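Local structure of 432aa long hypothetical deoxyribodipyrimidine photolyase (Sulfolobus tokodaii, 2E0I) at residues W329-F334 against G348-I353; N257-V260 against C264-R267; S105-I110 against I119-Y124. The protein probably repairs DNA by splitting cyclobutane pyrimidine dimers with light, carrying one FAD in its helical domain and a second FAD that is a likely light-harvesting cofactor. All blocks are in the same frame, centred on the assembly; numbering follows the deposited sequence.

How the interactions relate
Along the chain, interaction 3 comes first, then interaction 2, then interaction 1. Interaction 3 lies in the N-terminal photolyase domain, where helix 101-115 packs on strand 120-124 of a parallel sheet; the other two belong to the FAD-binding domain. Interactions 1 and 2 are neighbours, with centres about 13 Å apart, and they touch: Gln351 of helix 343-353 reaches the loop that follows helix 238-256. Interaction 3 stands apart, its centre about 30 Å from that of interaction 1 and about 26 Å from that of interaction 2. The chain F FAD spans the two domains: Glu331 hydrogen-bonds its adenine and Arg106 makes a weak bond to its ribityl chain.

Interaction 1: W329-F334 against G348-I353; sequences WGERYF and GNWQWI. With FAD (flavin-adenine dinucleotide), chain E.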
loop_
_atom_site.group_PDB
_atom_site.type_symbol
_atom_site.label_atom_id
_atom_site.label_comp_id
_atom_site.label_asym_id
_atom_site.label_seq_id
_atom_site.Cartn_x
_atom_site.Cartn_y
_atom_site.Cartn_z
ATOM N N TRP A 329 -1.743 0.061 16.370
ATOM C CA TRP A 329 -1.472 1.493 16.455
ATOM C C TRP A 329 -0.534 1.880 15.306
ATOM O O TRP A 329 -0.759 2.859 14.583
ATOM C CB TRP A 329 -0.798 1.824 17.792
ATOM C CG TRP A 329 -1.701 1.811 19.002
ATOM C CD1 TRP A 329 -2.774 0.993 19.227
ATOM C CD2 TRP A 329 -1.562 2.621 20.176
ATOM N NE1 TRP A 329 -3.313 1.244 20.470
ATOM C CE2 TRP A 329 -2.589 2.238 21.073
ATOM C CE3 TRP A 329 -0.669 3.631 20.562
ATOM C CZ2 TRP A 329 -2.745 2.832 22.332
ATOM C CZ3 TRP A 329 -0.824 4.222 21.816
ATOM C CH2 TRP A 329 -1.855 3.818 22.684
ATOM N N GLY A 330 0.528 1.095 15.152
ATOM C CA GLY A 330 1.494 1.350 14.105
ATOM C C GLY A 330 0.866 1.172 12.743
ATOM O O GLY A 330 1.130 1.944 11.833
ATOM N N GLU A 331 0.038 0.144 12.603
ATOM C CA GLU A 331 -0.647 -0.127 11.345
ATOM C C GLU A 331 -1.411 1.108 10.905
ATOM O O GLU A 331 -1.293 1.541 9.760
ATOM C CB GLU A 331 -1.639 -1.274 11.511
ATOM C CG GLU A 331 -2.456 -1.549 10.263
ATOM C CD GLU A 331 -3.703 -2.392 10.522
ATOM O OE1 GLU A 331 -4.348 -2.806 9.524
ATOM O OE2 GLU A 331 -4.039 -2.631 11.708
ATOM N N ARG A 332 -2.196 1.668 11.826
ATOM C CA ARG A 332 -2.989 2.852 11.532
ATOM C C ARG A 332 -2.122 4.068 11.243
ATOM O O ARG A 332 -2.412 4.845 10.330
ATOM C CB ARG A 332 -3.940 3.192 12.675
ATOM C CG ARG A 332 -5.212 3.859 12.167
ATOM C CD ARG A 332 -5.581 5.108 12.922
ATOM N NE ARG A 332 -5.860 4.858 14.328
ATOM C CZ ARG A 332 -6.030 5.795 15.264
ATOM N NH1 ARG A 332 -5.957 7.095 14.976
ATOM N NH2 ARG A 332 -6.263 5.414 16.515
ATOM N N TYR A 333 -1.061 4.252 12.014
ATOM C CA TYR A 333 -0.205 5.393 11.760
ATOM C C TYR A 333 0.373 5.334 10.339
ATOM O O TYR A 333 0.371 6.337 9.616
ATOM C CB TYR A 333 0.920 5.455 12.774
ATOM C CG TYR A 333 1.755 6.678 12.578
ATOM C CD1 TYR A 333 1.217 7.943 12.799
ATOM C CD2 TYR A 333 3.061 6.582 12.108
ATOM C CE1 TYR A 333 1.958 9.085 12.550
ATOM C CE2 TYR A 333 3.819 7.722 11.854
ATOM C CZ TYR A 333 3.257 8.968 12.078
ATOM O OH TYR A 333 3.997 10.090 11.822
ATOM N N PHE A 334 0.874 4.165 9.946
ATOM C CA PHE A 334 1.425 3.974 8.609
ATOM C C PHE A 334 0.378 4.260 7.550
ATOM O O PHE A 334 0.682 4.871 6.533
ATOM C CB PHE A 334 1.912 2.534 8.425
ATOM C CG PHE A 334 3.390 2.355 8.635
ATOM C CD1 PHE A 334 4.101 3.196 9.496
ATOM C CD2 PHE A 334 4.066 1.316 7.998
ATOM C CE1 PHE A 334 5.453 3.007 9.718
ATOM C CE2 PHE A 334 5.427 1.114 8.217
ATOM C CZ PHE A 334 6.121 1.965 9.082
ATOM N N GLY A 348 -0.731 -7.298 6.739
ATOM C CA GLY A 348 0.058 -8.513 6.668
ATOM C C GLY A 348 1.458 -8.317 7.187
ATOM O O GLY A 348 1.961 -9.106 7.995
ATOM N N ASN A 349 2.088 -7.243 6.733
ATOM C CA ASN A 349 3.444 -6.939 7.146
ATOM C C ASN A 349 3.569 -6.621 8.628
ATOM O O ASN A 349 4.501 -7.091 9.275
ATOM C CB ASN A 349 3.989 -5.798 6.297
ATOM C CG ASN A 349 4.615 -6.289 4.997
ATOM O OD1 ASN A 349 5.749 -6.761 4.989
ATOM N ND2 ASN A 349 3.876 -6.185 3.897
ATOM N N TRP A 350 2.639 -5.841 9.177
ATOM C CA TRP A 350 2.718 -5.518 10.596
ATOM C C TRP A 350 2.622 -6.771 11.448
ATOM O O TRP A 350 3.433 -6.988 12.351
ATOM C CB TRP A 350 1.619 -4.534 11.011
ATOM C CG TRP A 350 2.007 -3.102 10.784
ATOM C CD1 TRP A 350 1.709 -2.328 9.695
ATOM C CD2 TRP A 350 2.839 -2.297 11.632
ATOM N NE1 TRP A 350 2.311 -1.091 9.813
ATOM C CE2 TRP A 350 3.009 -1.047 10.991
ATOM C CE3 TRP A 350 3.460 -2.513 12.866
ATOM C CZ2 TRP A 350 3.770 -0.023 11.542
ATOM C CZ3 TRP A 350 4.219 -1.494 13.416
ATOM C CH2 TRP A 350 4.368 -0.265 12.756
ATOM N N GLN A 351 1.639 -7.607 11.156
ATOM C CA GLN A 351 1.470 -8.824 11.928
ATOM C C GLN A 351 2.686 -9.717 11.781
ATOM O O GLN A 351 3.096 -10.382 12.723
ATOM C CB GLN A 351 0.217 -9.561 11.475
ATOM C CG GLN A 351 -1.033 -8.733 11.604
ATOM C CD GLN A 351 -2.141 -9.516 12.227
ATOM O OE1 GLN A 351 -1.932 -10.167 13.255
ATOM N NE2 GLN A 351 -3.335 -9.464 11.622
ATOM N N TRP A 352 3.261 -9.735 10.589
ATOM C CA TRP A 352 4.436 -10.549 10.340
ATOM C C TRP A 352 5.525 -10.118 11.307
ATOM O O TRP A 352 6.113 -10.923 12.005
ATOM C CB TRP A 352 4.919 -10.344 8.906
ATOM C CG TRP A 352 5.922 -11.367 8.433
ATOM C CD1 TRP A 352 5.648 -12.560 7.833
ATOM C CD2 TRP A 352 7.353 -11.292 8.540
ATOM N NE1 TRP A 352 6.815 -13.236 7.559
ATOM C CE2 TRP A 352 7.876 -12.482 7.984
ATOM C CE3 TRP A 352 8.243 -10.337 9.054
ATOM C CZ2 TRP A 352 9.254 -12.745 7.927
ATOM C CZ3 TRP A 352 9.617 -10.597 8.995
ATOM C CH2 TRP A 352 10.104 -11.793 8.436
ATOM N N ILE A 353 5.790 -8.826 11.343
ATOM C CA ILE A 353 6.814 -8.281 12.208
ATOM C C ILE A 353 6.530 -8.489 13.694
ATOM O O ILE A 353 7.435 -8.783 14.468
ATOM C CB ILE A 353 7.006 -6.775 11.908
ATOM C CG1 ILE A 353 8.273 -6.588 11.093
ATOM C CG2 ILE A 353 7.102 -5.971 13.186
ATOM C CD1 ILE A 353 9.519 -7.084 11.816
HETATM P PA FAD E . 11.282 -2.508 -3.763
HETATM O O1A FAD E . 11.900 -1.734 -4.863
HETATM O O2A FAD E . 11.951 -3.583 -2.999
HETATM O O5B FAD E . 10.373 -3.424 -4.727
HETATM C C5B FAD E . 9.925 -4.722 -4.331
HETATM C C4B FAD E . 8.457 -4.908 -4.721
HETATM O O4B FAD E . 7.967 -6.199 -4.322
HETATM C C3B FAD E . 7.600 -3.864 -4.002
HETATM O O3B FAD E . 7.406 -2.750 -4.879
HETATM C C2B FAD E . 6.279 -4.620 -3.879
HETATM O O2B FAD E . 5.626 -4.663 -5.149
HETATM C C1B FAD E . 6.798 -6.009 -3.505
HETATM N N9A FAD E . 7.181 -6.090 -2.076
HETATM C C8A FAD E . 8.403 -5.954 -1.564
HETATM N N7A FAD E . 8.367 -6.186 -0.253
HETATM C C5A FAD E . 7.111 -6.470 0.076
HETATM C C6A FAD E . 6.455 -6.790 1.261
HETATM N N6A FAD E . 7.124 -6.890 2.405
HETATM N N1A FAD E . 5.132 -7.008 1.236
HETATM C C2A FAD E . 4.439 -6.929 0.112
HETATM N N3A FAD E . 5.030 -6.633 -1.033
HETATM C C4A FAD E . 6.350 -6.401 -1.084
HETATM N N1 FAD E . 3.762 -2.114 0.738
HETATM C C2 FAD E . 2.660 -1.467 0.164
HETATM O O2 FAD E . 2.544 -1.392 -1.057
HETATM N N3 FAD E . 1.707 -0.851 0.984
HETATM C C4 FAD E . 1.871 -0.881 2.374
HETATM O O4 FAD E . 1.006 -0.390 3.097
HETATM C C4X FAD E . 2.976 -1.511 2.938
HETATM N N5 FAD E . 3.170 -1.455 4.322
HETATM C C5X FAD E . 4.266 -2.102 4.907
HETATM C C6 FAD E . 4.428 -2.047 6.288
HETATM C C7 FAD E . 5.492 -2.714 6.886
HETATM C C7M FAD E . 5.629 -2.662 8.409
HETATM C C8 FAD E . 6.395 -3.427 6.100
HETATM C C8M FAD E . 7.560 -4.194 6.731
HETATM C C9 FAD E . 6.225 -3.475 4.719
HETATM C C9A FAD E . 5.158 -2.819 4.111
HETATM N N10 FAD E . 4.962 -2.877 2.718
HETATM C C10 FAD E . 3.924 -2.135 2.130
HETATM C "C1'" FAD E . 5.871 -3.685 1.866
HETATM C "C2'" FAD E . 7.111 -3.000 1.283
HETATM O "O2'" FAD E . 7.871 -2.373 2.319
HETATM C "C3'" FAD E . 6.762 -1.981 0.195
HETATM O "O3'" FAD E . 5.960 -2.614 -0.805
HETATM C "C4'" FAD E . 8.023 -1.429 -0.474
HETATM O "O4'" FAD E . 8.879 -0.831 0.504
HETATM C "C5'" FAD E . 7.668 -0.388 -1.538
HETATM O "O5'" FAD E . 8.848 0.204 -2.095
HETATM P P FAD E . 9.497 -0.336 -3.466
HETATM O O1P FAD E . 8.419 -0.431 -4.475
HETATM O O2P FAD E . 10.663 0.525 -3.765
HETATM O O3P FAD E . 9.988 -1.825 -3.083
#
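Trp350, its CG anti to its own carbonyl carbon (chi1 -86°), lays one face of its indole on the backbone of the facing helix. Glu331 CA sits 3.6 Å from the centroid of the five-membered ring and Gly330 CA 3.9 Å from that of the six-membered ring, both as CH-pi contacts. The lack of a side chain at Gly330, where a CB would probably crowd the indole, is consistent with this close approach. Segments 329-334 and 348-353 run roughly antiparallel, at 147°. The indole also turns an edge to the face of Phe334, a T-shaped pair with planes at 71° and Trp350 CZ2 over the middle of the Phe334 ring, 3.6 Å above its plane. Over the other indole face lies C7M of the chain E flavin. One residue back, Asn349 pairs with the adenine of this FAD: OD1 accepts from N6A at 2.9 Å and ND2 donates to N1A at 3.1 Å. The far side of helix 327-337 is looser, with Arg332 turned to solvent. Glu331 carries its carboxylate away from the indole to N6A of the chain F FAD. Trp350 thus stands between flavin and Trp327, which it also touches, consistent with a first step in the tryptophan electron-transfer chain of photolyases.

Interaction 2: N257-V260 against C264-R267; sequences NPHV and CYRR
His259 gives NE2-H to the backbone oxygen of Tyr265, 3.0 Å away and almost straight. The bond leaves the imidazole close to its own plane, while the donor is tilted 23° from the carbonyl plane of Tyr265. At the same edge of the ring, His259 CD2 comes to 3.4 Å from Cys264 O. The face of the imidazole is covered by Arg267, whose guanidinium lies flat on it with centres 4.1 Å apart and planes at 20°; Arg267 NH1 passes over His259 CE1. An extended chain from CG to NE carries the guanidinium across the ring. Beside this stack, the Tyr265 ring is met along its edge: Val260 CG1 approaches CD1 at 3.9 Å, and Asn257 ND2 approaches CE1 at 3.6 Å, with the amide turned steeply to the ring.

Both segments lie in the loop between helices 238-256 and 278-286 of the FAD-binding domain. Behind these contacts stands a short 3-10 turn, closed by Val260 N bonding to Asn257 O. It projects His259 toward segment 264-267, with CG lodged between the backbone N and the carbonyl carbon (chi1 73°). Tyr265 O also takes a weak bond from Arg267 N, so two donors share it. Further out, Asn257 ND2 is bonded to Leu253 O in helix 238-256. Gln351 OE1 accepts from Tyr265 N, and Asn347 ND2 donates to Val260 O, so helix 343-353 pins both arms of the loop.

On the exposed side, Arg267 touches a crystal neighbour, and its pose may partly reflect that. Since NE2 is the donor, His259 carries a proton there, and a positive guanidinium lying on the ring would probably discourage a second one on ND1.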
loop_
_atom_site.group_PDB
_atom_site.type_symbol
_atom_site.label_atom_id
_atom_site.label_comp_id
_atom_site.label_asym_id
_atom_site.label_seq_id
_atom_site.Cartn_x
_atom_site.Cartn_y
_atom_site.Cartn_z
ATOM N N ASN A 257 -9.123 -14.454 5.396
ATOM C CA ASN A 257 -9.084 -14.311 6.850
ATOM C C ASN A 257 -9.393 -12.857 7.207
ATOM O O ASN A 257 -8.560 -12.140 7.768
ATOM C CB ASN A 257 -7.703 -14.684 7.403
ATOM C CG ASN A 257 -7.288 -16.113 7.066
ATOM O OD1 ASN A 257 -7.856 -17.092 7.580
ATOM N ND2 ASN A 257 -6.291 -16.242 6.199
ATOM N N PRO A 258 -10.611 -12.406 6.896
ATOM C CA PRO A 258 -11.041 -11.036 7.174
ATOM C C PRO A 258 -10.765 -10.563 8.603
ATOM O O PRO A 258 -10.632 -9.366 8.854
ATOM C CB PRO A 258 -12.537 -11.077 6.873
ATOM C CG PRO A 258 -12.655 -12.150 5.856
ATOM C CD PRO A 258 -11.729 -13.212 6.381
ATOM N N HIS A 259 -10.681 -11.489 9.549
ATOM C CA HIS A 259 -10.451 -11.086 10.922
ATOM C C HIS A 259 -9.120 -10.379 11.135
ATOM O O HIS A 259 -8.932 -9.728 12.163
ATOM C CB HIS A 259 -10.559 -12.287 11.885
ATOM C CG HIS A 259 -9.404 -13.241 11.822
ATOM N ND1 HIS A 259 -9.299 -14.231 10.865
ATOM C CD2 HIS A 259 -8.291 -13.342 12.593
ATOM C CE1 HIS A 259 -8.172 -14.900 11.051
ATOM N NE2 HIS A 259 -7.542 -14.380 12.093
ATOM N N VAL A 260 -8.189 -10.486 10.190
ATOM C CA VAL A 260 -6.907 -9.820 10.407
ATOM C C VAL A 260 -7.114 -8.325 10.594
ATOM O O VAL A 260 -6.337 -7.662 11.284
ATOM C CB VAL A 260 -5.897 -10.052 9.255
ATOM C CG1 VAL A 260 -5.645 -11.541 9.082
ATOM C CG2 VAL A 260 -6.408 -9.418 7.969
ATOM N N CYS A 264 -5.569 -10.392 15.641
ATOM C CA CYS A 264 -4.318 -11.018 15.237
ATOM C C CYS A 264 -4.600 -12.217 14.338
ATOM O O CYS A 264 -5.579 -12.936 14.542
ATOM C CB CYS A 264 -3.537 -11.482 16.469
ATOM S SG CYS A 264 -3.067 -10.170 17.620
ATOM N N TYR A 265 -3.747 -12.425 13.338
ATOM C CA TYR A 265 -3.910 -13.550 12.433
ATOM C C TYR A 265 -4.018 -14.787 13.317
ATOM O O TYR A 265 -4.965 -15.568 13.201
ATOM C CB TYR A 265 -2.705 -13.650 11.501
ATOM C CG TYR A 265 -2.761 -14.824 10.561
ATOM C CD1 TYR A 265 -3.824 -14.977 9.679
ATOM C CD2 TYR A 265 -1.769 -15.798 10.578
ATOM C CE1 TYR A 265 -3.905 -16.077 8.838
ATOM C CE2 TYR A 265 -1.834 -16.906 9.741
ATOM C CZ TYR A 265 -2.906 -17.042 8.874
ATOM O OH TYR A 265 -2.999 -18.148 8.062
ATOM N N ARG A 266 -3.042 -14.948 14.206
ATOM C CA ARG A 266 -3.023 -16.045 15.161
ATOM C C ARG A 266 -3.725 -15.491 16.395
ATOM O O ARG A 266 -3.089 -14.937 17.289
ATOM C CB ARG A 266 -1.584 -16.440 15.486
ATOM C CG ARG A 266 -0.876 -17.078 14.312
ATOM C CD ARG A 266 0.416 -17.722 14.728
ATOM N NE ARG A 266 1.467 -16.747 14.972
ATOM C CZ ARG A 266 2.658 -17.063 15.472
ATOM N NH1 ARG A 266 2.928 -18.328 15.776
ATOM N NH2 ARG A 266 3.577 -16.125 15.672
ATOM N N ARG A 267 -5.048 -15.642 16.412
ATOM C CA ARG A 267 -5.917 -15.133 17.470
ATOM C C ARG A 267 -5.453 -15.180 18.929
ATOM O O ARG A 267 -5.728 -14.241 19.679
ATOM C CB ARG A 267 -7.294 -15.791 17.347
ATOM C CG ARG A 267 -7.907 -15.645 15.966
ATOM C CD ARG A 267 -9.267 -16.319 15.869
ATOM N NE ARG A 267 -9.614 -16.627 14.481
ATOM C CZ ARG A 267 -9.013 -17.558 13.739
ATOM N NH1 ARG A 267 -9.398 -17.759 12.483
ATOM N NH2 ARG A 267 -8.034 -18.300 14.248
#

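Interaction 3: S105-I110 against I119-Y124; sequences SRDEKI and IEFKAY. With FAD (flavin-adenine dinucleotide), chain F.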
loop_
_atom_site.group_PDB
_atom_site.type_symbol
_atom_site.label_atom_id
_atom_site.label_comp_id
_atom_site.label_asym_id
_atom_site.label_seq_id
_atom_site.Cartn_x
_atom_site.Cartn_y
_atom_site.Cartn_z
ATOM N N SER A 105 -18.405 -5.547 0.726
ATOM C CA SER A 105 -19.757 -5.155 1.083
ATOM C C SER A 105 -20.262 -4.053 0.168
ATOM O O SER A 105 -21.458 -3.972 -0.129
ATOM C CB SER A 105 -19.820 -4.710 2.541
ATOM O OG SER A 105 -19.368 -3.386 2.680
ATOM N N ARG A 106 -19.346 -3.212 -0.290
ATOM C CA ARG A 106 -19.693 -2.120 -1.188
ATOM C C ARG A 106 -20.196 -2.662 -2.510
ATOM O O ARG A 106 -21.125 -2.114 -3.106
ATOM C CB ARG A 106 -18.467 -1.264 -1.417
ATOM C CG ARG A 106 -18.414 -0.462 -2.695
ATOM C CD ARG A 106 -17.308 0.398 -2.394
ATOM N NE ARG A 106 -16.201 0.641 -3.287
ATOM C CZ ARG A 106 -15.138 -0.084 -3.632
ATOM N NH1 ARG A 106 -14.304 0.535 -4.430
ATOM N NH2 ARG A 106 -14.891 -1.340 -3.303
ATOM N N ASP A 107 -19.580 -3.746 -2.965
ATOM C CA ASP A 107 -19.977 -4.354 -4.213
ATOM C C ASP A 107 -21.276 -5.138 -4.032
ATOM O O ASP A 107 -22.108 -5.212 -4.940
ATOM C CB ASP A 107 -18.834 -5.219 -4.739
ATOM C CG ASP A 107 -17.674 -4.373 -5.272
ATOM O OD1 ASP A 107 -17.500 -3.236 -4.782
ATOM O OD2 ASP A 107 -16.928 -4.832 -6.170
ATOM N N GLU A 108 -21.473 -5.703 -2.850
ATOM C CA GLU A 108 -22.715 -6.418 -2.608
ATOM C C GLU A 108 -23.868 -5.425 -2.714
ATOM O O GLU A 108 -24.899 -5.712 -3.330
ATOM C CB GLU A 108 -22.716 -7.049 -1.221
ATOM C CG GLU A 108 -21.590 -8.023 -1.015
ATOM C CD GLU A 108 -21.704 -8.757 0.302
ATOM O OE1 GLU A 108 -22.052 -8.102 1.313
ATOM O OE2 GLU A 108 -21.433 -9.985 0.330
ATOM N N LYS A 109 -23.688 -4.252 -2.118
ATOM C CA LYS A 109 -24.732 -3.260 -2.173
ATOM C C LYS A 109 -24.941 -2.802 -3.599
ATOM O O LYS A 109 -26.079 -2.613 -4.022
ATOM C CB LYS A 109 -24.413 -2.072 -1.261
ATOM C CG LYS A 109 -24.264 -2.471 0.203
ATOM C CD LYS A 109 -24.400 -1.291 1.156
ATOM C CE LYS A 109 -23.678 -1.547 2.492
ATOM N NZ LYS A 109 -22.171 -1.419 2.374
ATOM N N ILE A 110 -23.866 -2.624 -4.360
ATOM C CA ILE A 110 -24.052 -2.184 -5.743
ATOM C C ILE A 110 -24.796 -3.275 -6.514
ATOM O O ILE A 110 -25.615 -2.984 -7.391
ATOM C CB ILE A 110 -22.707 -1.873 -6.456
ATOM C CG1 ILE A 110 -21.999 -0.714 -5.753
ATOM C CG2 ILE A 110 -22.967 -1.494 -7.912
ATOM C CD1 ILE A 110 -20.610 -0.413 -6.302
ATOM N N ILE A 119 -29.948 -3.798 -14.059
ATOM C CA ILE A 119 -28.616 -3.458 -14.537
ATOM C C ILE A 119 -27.719 -4.653 -14.291
ATOM O O ILE A 119 -27.663 -5.166 -13.178
ATOM C CB ILE A 119 -28.040 -2.256 -13.778
ATOM C CG1 ILE A 119 -29.000 -1.071 -13.892
ATOM C CG2 ILE A 119 -26.663 -1.898 -14.335
ATOM C CD1 ILE A 119 -28.596 0.127 -13.046
ATOM N N GLU A 120 -27.027 -5.110 -15.326
ATOM C CA GLU A 120 -26.138 -6.245 -15.142
ATOM C C GLU A 120 -24.856 -5.766 -14.435
ATOM O O GLU A 120 -24.258 -4.765 -14.832
ATOM C CB GLU A 120 -25.804 -6.877 -16.490
ATOM C CG GLU A 120 -25.542 -8.360 -16.376
ATOM C CD GLU A 120 -25.058 -8.987 -17.670
ATOM O OE1 GLU A 120 -24.737 -10.203 -17.651
ATOM O OE2 GLU A 120 -24.997 -8.267 -18.703
ATOM N N PHE A 121 -24.448 -6.461 -13.378
ATOM C CA PHE A 121 -23.246 -6.077 -12.635
ATOM C C PHE A 121 -22.157 -7.108 -12.819
ATOM O O PHE A 121 -22.236 -8.204 -12.282
ATOM C CB PHE A 121 -23.553 -5.943 -11.146
ATOM C CG PHE A 121 -22.383 -5.491 -10.323
ATOM C CD1 PHE A 121 -21.755 -4.281 -10.596
ATOM C CD2 PHE A 121 -21.931 -6.257 -9.255
ATOM C CE1 PHE A 121 -20.693 -3.840 -9.812
ATOM C CE2 PHE A 121 -20.873 -5.827 -8.469
ATOM C CZ PHE A 121 -20.250 -4.615 -8.745
ATOM N N LYS A 122 -21.119 -6.732 -13.552
ATOM C CA LYS A 122 -20.026 -7.647 -13.846
ATOM C C LYS A 122 -18.696 -7.243 -13.197
ATOM O O LYS A 122 -18.160 -6.174 -13.485
ATOM C CB LYS A 122 -19.887 -7.759 -15.376
ATOM C CG LYS A 122 -21.253 -7.813 -16.081
ATOM C CD LYS A 122 -21.173 -8.130 -17.570
ATOM C CE LYS A 122 -20.970 -9.616 -17.821
ATOM N NZ LYS A 122 -20.962 -9.939 -19.278
ATOM N N ALA A 123 -18.173 -8.099 -12.316
ATOM C CA ALA A 123 -16.896 -7.834 -11.644
ATOM C C ALA A 123 -15.863 -8.829 -12.154
ATOM O O ALA A 123 -16.192 -9.977 -12.393
ATOM C CB ALA A 123 -17.048 -7.959 -10.147
ATOM N N TYR A 124 -14.621 -8.384 -12.336
ATOM C CA TYR A 124 -13.566 -9.249 -12.853
ATOM C C TYR A 124 -12.325 -9.193 -11.986
ATOM O O TYR A 124 -12.121 -8.221 -11.257
ATOM C CB TYR A 124 -13.181 -8.827 -14.274
ATOM C CG TYR A 124 -14.309 -8.930 -15.267
ATOM C CD1 TYR A 124 -14.530 -10.105 -15.996
ATOM C CD2 TYR A 124 -15.186 -7.861 -15.453
ATOM C CE1 TYR A 124 -15.610 -10.206 -16.885
ATOM C CE2 TYR A 124 -16.261 -7.947 -16.333
ATOM C CZ TYR A 124 -16.472 -9.115 -17.046
ATOM O OH TYR A 124 -17.539 -9.175 -17.919
HETATM P PA FAD F . -9.629 2.371 1.776
HETATM O O1A FAD F . -8.381 1.873 2.399
HETATM O O2A FAD F . -9.882 3.778 1.397
HETATM O O5B FAD F . -10.521 2.345 3.117
HETATM C C5B FAD F . -11.946 2.471 3.044
HETATM C C4B FAD F . -12.602 2.290 4.415
HETATM O O4B FAD F . -11.873 1.275 5.132
HETATM C C3B FAD F . -12.493 3.558 5.264
HETATM O O3B FAD F . -13.519 3.556 6.262
HETATM C C2B FAD F . -11.122 3.360 5.909
HETATM O O2B FAD F . -11.049 4.128 7.112
HETATM C C1B FAD F . -11.230 1.878 6.269
HETATM N N9A FAD F . -9.900 1.274 6.528
HETATM C C8A FAD F . -8.842 1.336 5.721
HETATM N N7A FAD F . -7.830 0.647 6.241
HETATM C C5A FAD F . -8.245 0.135 7.394
HETATM C C6A FAD F . -7.663 -0.680 8.358
HETATM N N6A FAD F . -6.398 -1.069 8.236
HETATM N N1A FAD F . -8.385 -1.047 9.428
HETATM C C2A FAD F . -9.633 -0.637 9.579
HETATM N N3A FAD F . -10.216 0.141 8.682
HETATM C C4A FAD F . -9.559 0.539 7.584
HETATM N N1 FAD F . -11.400 4.646 -4.512
HETATM C C2 FAD F . -12.603 5.167 -5.005
HETATM O O2 FAD F . -13.256 4.533 -5.831
HETATM N N3 FAD F . -13.078 6.389 -4.515
HETATM C C4 FAD F . -12.361 7.080 -3.529
HETATM O O4 FAD F . -12.780 8.158 -3.107
HETATM C C4X FAD F . -11.176 6.550 -3.029
HETATM N N5 FAD F . -10.489 7.203 -1.995
HETATM C C5X FAD F . -9.309 6.658 -1.475
HETATM C C6 FAD F . -8.685 7.267 -0.390
HETATM C C7 FAD F . -7.565 6.685 0.197
HETATM C C7M FAD F . -6.901 7.372 1.393
HETATM C C8 FAD F . -7.066 5.489 -0.312
HETATM C C8M FAD F . -5.837 4.822 0.309
HETATM C C9 FAD F . -7.686 4.885 -1.403
HETATM C C9A FAD F . -8.808 5.465 -1.990
HETATM N N10 FAD F . -9.472 4.835 -3.055
HETATM C C10 FAD F . -10.693 5.340 -3.522
HETATM C "C1'" FAD F . -8.941 3.584 -3.643
HETATM C "C2'" FAD F . -9.328 2.339 -2.846
HETATM O "O2'" FAD F . -8.148 1.602 -2.509
HETATM C "C3'" FAD F . -10.294 1.463 -3.650
HETATM O "O3'" FAD F . -11.513 2.177 -3.873
HETATM C "C4'" FAD F . -10.594 0.159 -2.907
HETATM O "O4'" FAD F . -11.315 -0.718 -3.777
HETATM C "C5'" FAD F . -11.422 0.426 -1.647
HETATM O "O5'" FAD F . -11.103 -0.500 -0.605
HETATM P P FAD F . -9.978 -0.125 0.485
HETATM O O1P FAD F . -10.051 -1.150 1.551
HETATM O O2P FAD F . -8.682 0.101 -0.192
HETATM O O3P FAD F . -10.557 1.258 1.071
#
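Asp107, whose OD2 lies 4.2 Å from CZ of Phe121, has its other carboxylate oxygen shared by two arginines. OD1 forms a salt bridge with Arg8 NH2, and Arg106 NH2 stands 3.5 Å from it. This second pairing is one of charge alone, because the oxygen lies well out of the guanidinium plane. Arg106 itself turns to the chain F FAD: NH1 makes a weak bond to O4' of the ribityl chain, 3.3 Å long and bent to 138°. The guanidinium also has C5' of that FAD over one face. A bend at chi3 swings the group round from the helix to the cofactor.

Helix 101-115 is the crossover of a beta-alpha-beta unit that joins strand 92-96 to strand 120-124, the outermost strand on this side of the parallel sheet, in keeping with the Rossmann-like HUP fold of photolyase N-terminal domains. Phe121 rises from that strand against the helix. With CG anti to the backbone N (chi1 -177°), its ring reaches the turn of helix between Asp107 and Ile110, so CE2 comes to 3.8 Å from Asp107 O while CE1 meets Ile110 CG2, also at 3.8 Å. This methyl approaches the ring obliquely, an off-centre CH-pi contact 29° from the normal. Putting a leucine in place of Arg106 would probably leave O4' without this donor and deprive Asp107 of one of its two positive neighbours. Ile110 also touches Ala79 and Val83 of helix 79-86.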